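PDB 3TJT: superoxide dismutase from Clostridium difficile, which probably protects the cell from superoxide radicals, converting them to hydrogen peroxide and oxygen at a single iron(III) centre in each subunit. Local coordinates for residues G81-K86 / S154-N159; W135-K140 / S145-P150. All blocks are in the same frame, centred on the assembly; numbering follows the deposited sequence.

Contact 1 of 2, residues G81-K86 / S154-N159; sequences GAYNHK and SPVSKN. With FE (Fe (III) ion), chain B.
The phenol ring of Tyr83 meets Val156 and Ser154 obliquely, while Asn84 OD1 and a bound water lie at its edge, in the ring plane. Val156 supplies one methyl, CG2, which sits 3.9 Å from Tyr83 CE2 and about as near the hydroxyl oxygen. This is the seam between the two domains of an iron/manganese superoxide dismutase: helix 72-90 of the alpha-hairpin domain packs against the loop that follows strand 144-150 in the C-terminal domain. Tyr83 reaches across because its CG stands anti to the backbone N (chi1 -177°), and Leu57, Cys58 and Leu61 of helix 57-62 also touch it.

Beside the ring, the polar link runs through water. The water donates to Asn84 OD1 at 2.6 Å and also hydrogen-bonds Ser154 OG, 2.7 Å away; Asn84 OD1 has no direct hydrogen bond to Ser154, whose nearest atom is CB at 3.8 Å. The amide's other end, ND2, bonds to Gln152, so both ends of Asn84 are tied to the same loop. Ser154 OG also accepts from Val156 N at 3.0 Å, an ST turn that begins the short 3-10 segment.

One residue further along the helix, His85 turns to the metal, which it shares with His30, Asp167, His171 and a water. His85 NE2 binds the iron at 2.2 Å. Its other nitrogen helps to fix the ring's rotation: ND1 donates to Gly81 O, 2.7 Å away, which lies 4° out of the ring plane; ND1 and His85 N reach that oxygen from opposite faces of its carbonyl plane.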
loop_
_atom_site.group_PDB
_atom_site.type_symbol
_atom_site.label_atom_id
_atom_site.label_comp_id
_atom_site.label_asym_id
_atom_site.label_seq_id
_atom_site.Cartn_x
_atom_site.Cartn_y
_atom_site.Cartn_z
ATOM N N GLY A 81 5.046 -11.512 -4.861
ATOM C CA GLY A 81 5.536 -11.298 -3.506
ATOM C C GLY A 81 6.728 -12.187 -3.204
ATOM O O GLY A 81 7.727 -11.737 -2.639
ATOM N N ALA A 82 6.630 -13.452 -3.596
ATOM C CA ALA A 82 7.701 -14.410 -3.338
ATOM C C ALA A 82 8.973 -14.036 -4.087
ATOM O O ALA A 82 10.064 -14.032 -3.516
ATOM C CB ALA A 82 7.255 -15.821 -3.700
ATOM N N TYR A 83 8.833 -13.726 -5.371
ATOM C CA TYR A 83 9.989 -13.361 -6.175
ATOM C C TYR A 83 10.631 -12.077 -5.656
ATOM O O TYR A 83 11.852 -12.009 -5.476
ATOM C CB TYR A 83 9.600 -13.182 -7.647
ATOM C CG TYR A 83 10.802 -12.883 -8.511
ATOM C CD1 TYR A 83 11.572 -13.914 -9.026
ATOM C CD2 TYR A 83 11.181 -11.576 -8.783
ATOM C CE1 TYR A 83 12.682 -13.653 -9.804
ATOM C CE2 TYR A 83 12.299 -11.306 -9.554
ATOM C CZ TYR A 83 13.038 -12.352 -10.064
ATOM O OH TYR A 83 14.148 -12.093 -10.834
ATOM N N ASN A 84 9.809 -11.055 -5.428
ATOM C CA ASN A 84 10.321 -9.748 -5.051
ATOM C C ASN A 84 11.067 -9.784 -3.713
ATOM O O ASN A 84 12.092 -9.127 -3.547
ATOM C CB ASN A 84 9.194 -8.703 -4.998
ATOM C CG ASN A 84 8.625 -8.367 -6.371
ATOM O OD1 ASN A 84 9.231 -8.658 -7.408
ATOM N ND2 ASN A 84 7.447 -7.734 -6.382
ATOM N N HIS A 85 10.544 -10.535 -2.752
ATOM C CA HIS A 85 11.175 -10.568 -1.438
ATOM C C HIS A 85 12.462 -11.378 -1.450
ATOM O O HIS A 85 13.447 -10.977 -0.833
ATOM C CB HIS A 85 10.195 -11.050 -0.368
ATOM C CG HIS A 85 9.189 -10.005 -0.014
ATOM N ND1 HIS A 85 8.041 -9.803 -0.753
ATOM C CD2 HIS A 85 9.201 -9.042 0.938
ATOM C CE1 HIS A 85 7.368 -8.785 -0.243
ATOM N NE2 HIS A 85 8.053 -8.304 0.780
ATOM N N LYS A 86 12.465 -12.504 -2.153
ATOM C CA LYS A 86 13.708 -13.257 -2.289
ATOM C C LYS A 86 14.775 -12.336 -2.877
ATOM O O LYS A 86 15.901 -12.260 -2.367
ATOM C CB LYS A 86 13.531 -14.500 -3.171
ATOM C CG LYS A 86 14.810 -15.350 -3.232
ATOM C CD LYS A 86 14.800 -16.352 -4.383
ATOM C CE LYS A 86 13.633 -17.297 -4.299
ATOM N NZ LYS A 86 13.663 -18.323 -5.388
ATOM N N SER A 154 6.000 -6.997 -10.975
ATOM C CA SER A 154 7.442 -7.115 -11.166
ATOM C C SER A 154 7.853 -6.699 -12.563
ATOM O O SER A 154 7.128 -6.971 -13.514
ATOM C CB SER A 154 7.860 -8.573 -10.970
ATOM O OG SER A 154 9.185 -8.791 -11.437
ATOM N N PRO A 155 9.032 -6.061 -12.694
ATOM C CA PRO A 155 9.574 -5.710 -14.016
ATOM C C PRO A 155 9.757 -6.942 -14.905
ATOM O O PRO A 155 9.747 -6.812 -16.129
ATOM C CB PRO A 155 10.952 -5.124 -13.700
ATOM C CG PRO A 155 10.917 -4.756 -12.258
ATOM C CD PRO A 155 9.907 -5.630 -11.588
ATOM N N VAL A 156 9.942 -8.102 -14.289
ATOM C CA VAL A 156 10.134 -9.359 -15.016
ATOM C C VAL A 156 8.970 -9.606 -15.977
ATOM O O VAL A 156 9.152 -10.154 -17.075
ATOM C CB VAL A 156 10.286 -10.538 -14.032
ATOM C CG1 VAL A 156 10.153 -11.877 -14.743
ATOM C CG2 VAL A 156 11.623 -10.423 -13.288
ATOM N N SER A 157 7.781 -9.172 -15.568
ATOM C CA SER A 157 6.575 -9.347 -16.371
ATOM C C SER A 157 6.559 -8.442 -17.600
ATOM O O SER A 157 5.735 -8.618 -18.499
ATOM C CB SER A 157 5.330 -9.105 -15.515
ATOM O OG SER A 157 5.265 -10.048 -14.452
ATOM N N LYS A 158 7.462 -7.471 -17.633
ATOM C CA LYS A 158 7.579 -6.565 -18.767
ATOM C C LYS A 158 8.906 -6.767 -19.496
ATOM O O LYS A 158 9.376 -5.874 -20.196
ATOM C CB LYS A 158 7.426 -5.112 -18.307
ATOM C CG LYS A 158 6.011 -4.787 -17.844
ATOM C CD LYS A 158 5.877 -3.358 -17.350
ATOM C CE LYS A 158 4.406 -2.943 -17.313
ATOM N NZ LYS A 158 4.228 -1.561 -16.791
ATOM N N ASN A 159 9.492 -7.948 -19.324
ATOM C CA ASN A 159 10.759 -8.308 -19.964
ATOM C C ASN A 159 11.910 -7.389 -19.586
ATOM O O ASN A 159 12.845 -7.195 -20.365
ATOM C CB ASN A 159 10.605 -8.362 -21.485
ATOM C CG ASN A 159 9.569 -9.375 -21.921
ATOM O OD1 ASN A 159 8.746 -9.103 -22.795
ATOM N ND2 ASN A 159 9.587 -10.546 -21.292
HETATM FE FE FE B . 7.728 -6.263 1.624
HETATM O O HOH W 1 10.908 -8.276 -9.369
HETATM O O HOH W 2 6.420 -5.694 -0.092
#

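Contact 2 of 2, residues W135-K140 / S145-P150; sequences WLVATK and SIMTTP
Trp135 and Met147 exchange two backbone hydrogen bonds, Trp135 N to Met147 O at 2.8 Å and Met147 N to Trp135 O at 3.1 Å. A second such pair joins Val137 and Ser145, where Val137 N to Ser145 O is almost straight. Between them Leu136 and Ile146 form a non-hydrogen-bonded pair, and Ile146 CA makes a bent CA-H...O contact with Trp135 O, 3.2 Å away.

The side-chain hydrogen bond belongs to the indole: Trp135 NE1 donates to Thr149 OG1 at 2.8 Å and 177°, with the oxygen at the ring edge and 3° out of its plane. Thr149 OG1, set between its backbone N and carbonyl carbon (chi1 57°) where it meets this N-H, is also bonded to the backbone O of Asp153 in the loop that follows the strand.

These strands make the beta hairpin of the C-terminal domain: 132-138 runs down the middle of a three-stranded antiparallel sheet, between 144-150 and 161-167.

Apolar contacts divide between the two faces. Trp135, Val137 and Met147 share one; Met147 CG lies 4.1 Å from Val137 CG1 and about as far from Trp135 CB, the side chains of Val137 and Met147 crossing at about a right angle. On the other, Leu136 and Ile146 turn to Phe111 and Phe117 of the neighbouring helices, and Leu136 CD1 approaches Ile146 CG1 to 4.4 Å.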
loop_
_atom_site.group_PDB
_atom_site.type_symbol
_atom_site.label_atom_id
_atom_site.label_comp_id
_atom_site.label_asym_id
_atom_site.label_seq_id
_atom_site.Cartn_x
_atom_site.Cartn_y
_atom_site.Cartn_z
ATOM N N TRP A 135 12.773 0.255 -8.878
ATOM C CA TRP A 135 13.714 -0.689 -9.482
ATOM C C TRP A 135 14.752 -0.002 -10.364
ATOM O O TRP A 135 14.446 0.969 -11.061
ATOM C CB TRP A 135 12.970 -1.696 -10.379
ATOM C CG TRP A 135 11.833 -2.453 -9.738
ATOM C CD1 TRP A 135 10.501 -2.132 -9.785
ATOM C CD2 TRP A 135 11.933 -3.652 -8.973
ATOM N NE1 TRP A 135 9.764 -3.071 -9.099
ATOM C CE2 TRP A 135 10.620 -4.011 -8.583
ATOM C CE3 TRP A 135 13.005 -4.466 -8.578
ATOM C CZ2 TRP A 135 10.355 -5.134 -7.815
ATOM C CZ3 TRP A 135 12.737 -5.590 -7.818
ATOM C CH2 TRP A 135 11.420 -5.915 -7.437
ATOM N N LEU A 136 15.980 -0.521 -10.336
ATOM C CA LEU A 136 16.929 -0.285 -11.424
ATOM C C LEU A 136 16.820 -1.518 -12.301
ATOM O O LEU A 136 17.007 -2.646 -11.830
ATOM C CB LEU A 136 18.360 -0.134 -10.892
ATOM C CG LEU A 136 19.476 -0.095 -11.945
ATOM C CD1 LEU A 136 19.355 1.164 -12.790
ATOM C CD2 LEU A 136 20.845 -0.175 -11.281
ATOM N N VAL A 137 16.487 -1.323 -13.575
ATOM C CA VAL A 137 16.260 -2.455 -14.458
ATOM C C VAL A 137 17.110 -2.342 -15.721
ATOM O O VAL A 137 17.573 -1.261 -16.067
ATOM C CB VAL A 137 14.779 -2.582 -14.871
ATOM C CG1 VAL A 137 13.887 -2.833 -13.647
ATOM C CG2 VAL A 137 14.331 -1.344 -15.640
ATOM N N ALA A 138 17.307 -3.474 -16.387
ATOM C CA ALA A 138 18.039 -3.494 -17.651
ATOM C C ALA A 138 17.213 -4.176 -18.732
ATOM O O ALA A 138 16.519 -5.168 -18.473
ATOM C CB ALA A 138 19.360 -4.216 -17.485
ATOM N N THR A 139 17.285 -3.643 -19.945
ATOM C CA THR A 139 16.758 -4.359 -21.096
ATOM C C THR A 139 17.688 -5.524 -21.424
ATOM O O THR A 139 18.770 -5.652 -20.853
ATOM C CB THR A 139 16.659 -3.441 -22.321
ATOM O OG1 THR A 139 17.964 -2.951 -22.647
ATOM C CG2 THR A 139 15.745 -2.269 -22.033
ATOM N N LYS A 140 17.270 -6.376 -22.351
ATOM C CA LYS A 140 18.079 -7.525 -22.731
ATOM C C LYS A 140 19.462 -7.112 -23.222
ATOM O O LYS A 140 20.416 -7.873 -23.098
ATOM C CB LYS A 140 17.358 -8.370 -23.787
ATOM C CG LYS A 140 16.169 -9.145 -23.238
ATOM C CD LYS A 140 15.412 -9.874 -24.346
ATOM C CE LYS A 140 14.332 -10.790 -23.775
ATOM N NZ LYS A 140 13.378 -10.065 -22.882
ATOM N N SER A 145 17.574 1.670 -16.738
ATOM C CA SER A 145 16.590 2.702 -16.467
ATOM C C SER A 145 16.025 2.479 -15.069
ATOM O O SER A 145 16.227 1.425 -14.476
ATOM C CB SER A 145 15.454 2.658 -17.497
ATOM O OG SER A 145 14.781 1.409 -17.464
ATOM N N ILE A 146 15.331 3.479 -14.545
ATOM C CA ILE A 146 14.638 3.333 -13.268
ATOM C C ILE A 146 13.127 3.311 -13.507
ATOM O O ILE A 146 12.611 4.112 -14.288
ATOM C CB ILE A 146 15.012 4.471 -12.311
ATOM C CG1 ILE A 146 16.476 4.312 -11.884
ATOM C CG2 ILE A 146 14.093 4.465 -11.089
ATOM C CD1 ILE A 146 17.072 5.550 -11.272
ATOM N N MET A 147 12.432 2.371 -12.875
ATOM C CA MET A 147 10.975 2.298 -12.995
ATOM C C MET A 147 10.386 1.854 -11.666
ATOM O O MET A 147 11.093 1.336 -10.804
ATOM C CB MET A 147 10.567 1.279 -14.062
ATOM C CG MET A 147 10.769 -0.173 -13.589
ATOM S SD MET A 147 10.100 -1.406 -14.697
ATOM C CE MET A 147 8.337 -1.146 -14.495
ATOM N N THR A 148 9.084 2.046 -11.502
ATOM C CA THR A 148 8.412 1.539 -10.310
ATOM C C THR A 148 7.312 0.551 -10.688
ATOM O O THR A 148 6.842 0.527 -11.833
ATOM C CB THR A 148 7.813 2.683 -9.468
ATOM O OG1 THR A 148 6.773 3.332 -10.213
ATOM C CG2 THR A 148 8.884 3.696 -9.124
ATOM N N THR A 149 6.928 -0.286 -9.735
ATOM C CA THR A 149 5.777 -1.167 -9.903
ATOM C C THR A 149 4.869 -1.045 -8.684
ATOM O O THR A 149 5.343 -0.797 -7.567
ATOM C CB THR A 149 6.171 -2.651 -10.054
ATOM O OG1 THR A 149 6.935 -3.068 -8.909
ATOM C CG2 THR A 149 6.979 -2.896 -11.348
ATOM N N PRO A 150 3.555 -1.214 -8.889
ATOM C CA PRO A 150 2.629 -1.193 -7.749
ATOM C C PRO A 150 2.496 -2.553 -7.091
ATOM O O PRO A 150 2.655 -3.580 -7.750
ATOM C CB PRO A 150 1.292 -0.837 -8.406
ATOM C CG PRO A 150 1.397 -1.473 -9.781
ATOM C CD PRO A 150 2.851 -1.335 -10.185
#

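How the contacts relate
After helices 24-46 and 57-62 the chain forms helix 72-90, which carries one side of contact 1. It then runs through helices 101-111 and 114-127 into strand 132-138, turns back along strand 144-150, and reaches 154-159, where contact 1 closes this long loop. Contact 2, the hairpin's own short closure, is therefore nested inside it. Contact 1 ties the helical hairpin domain to the C-terminal domain; contact 2 holds together two strands within the latter. They meet chiefly round Trp135: Pro155 CD lies 3.5 Å from Trp135 CE2 and Asn84 OD1 3.5 Å from Trp135 CH2. Pro155 also touches Val137, and Asn159 packs against Lys140.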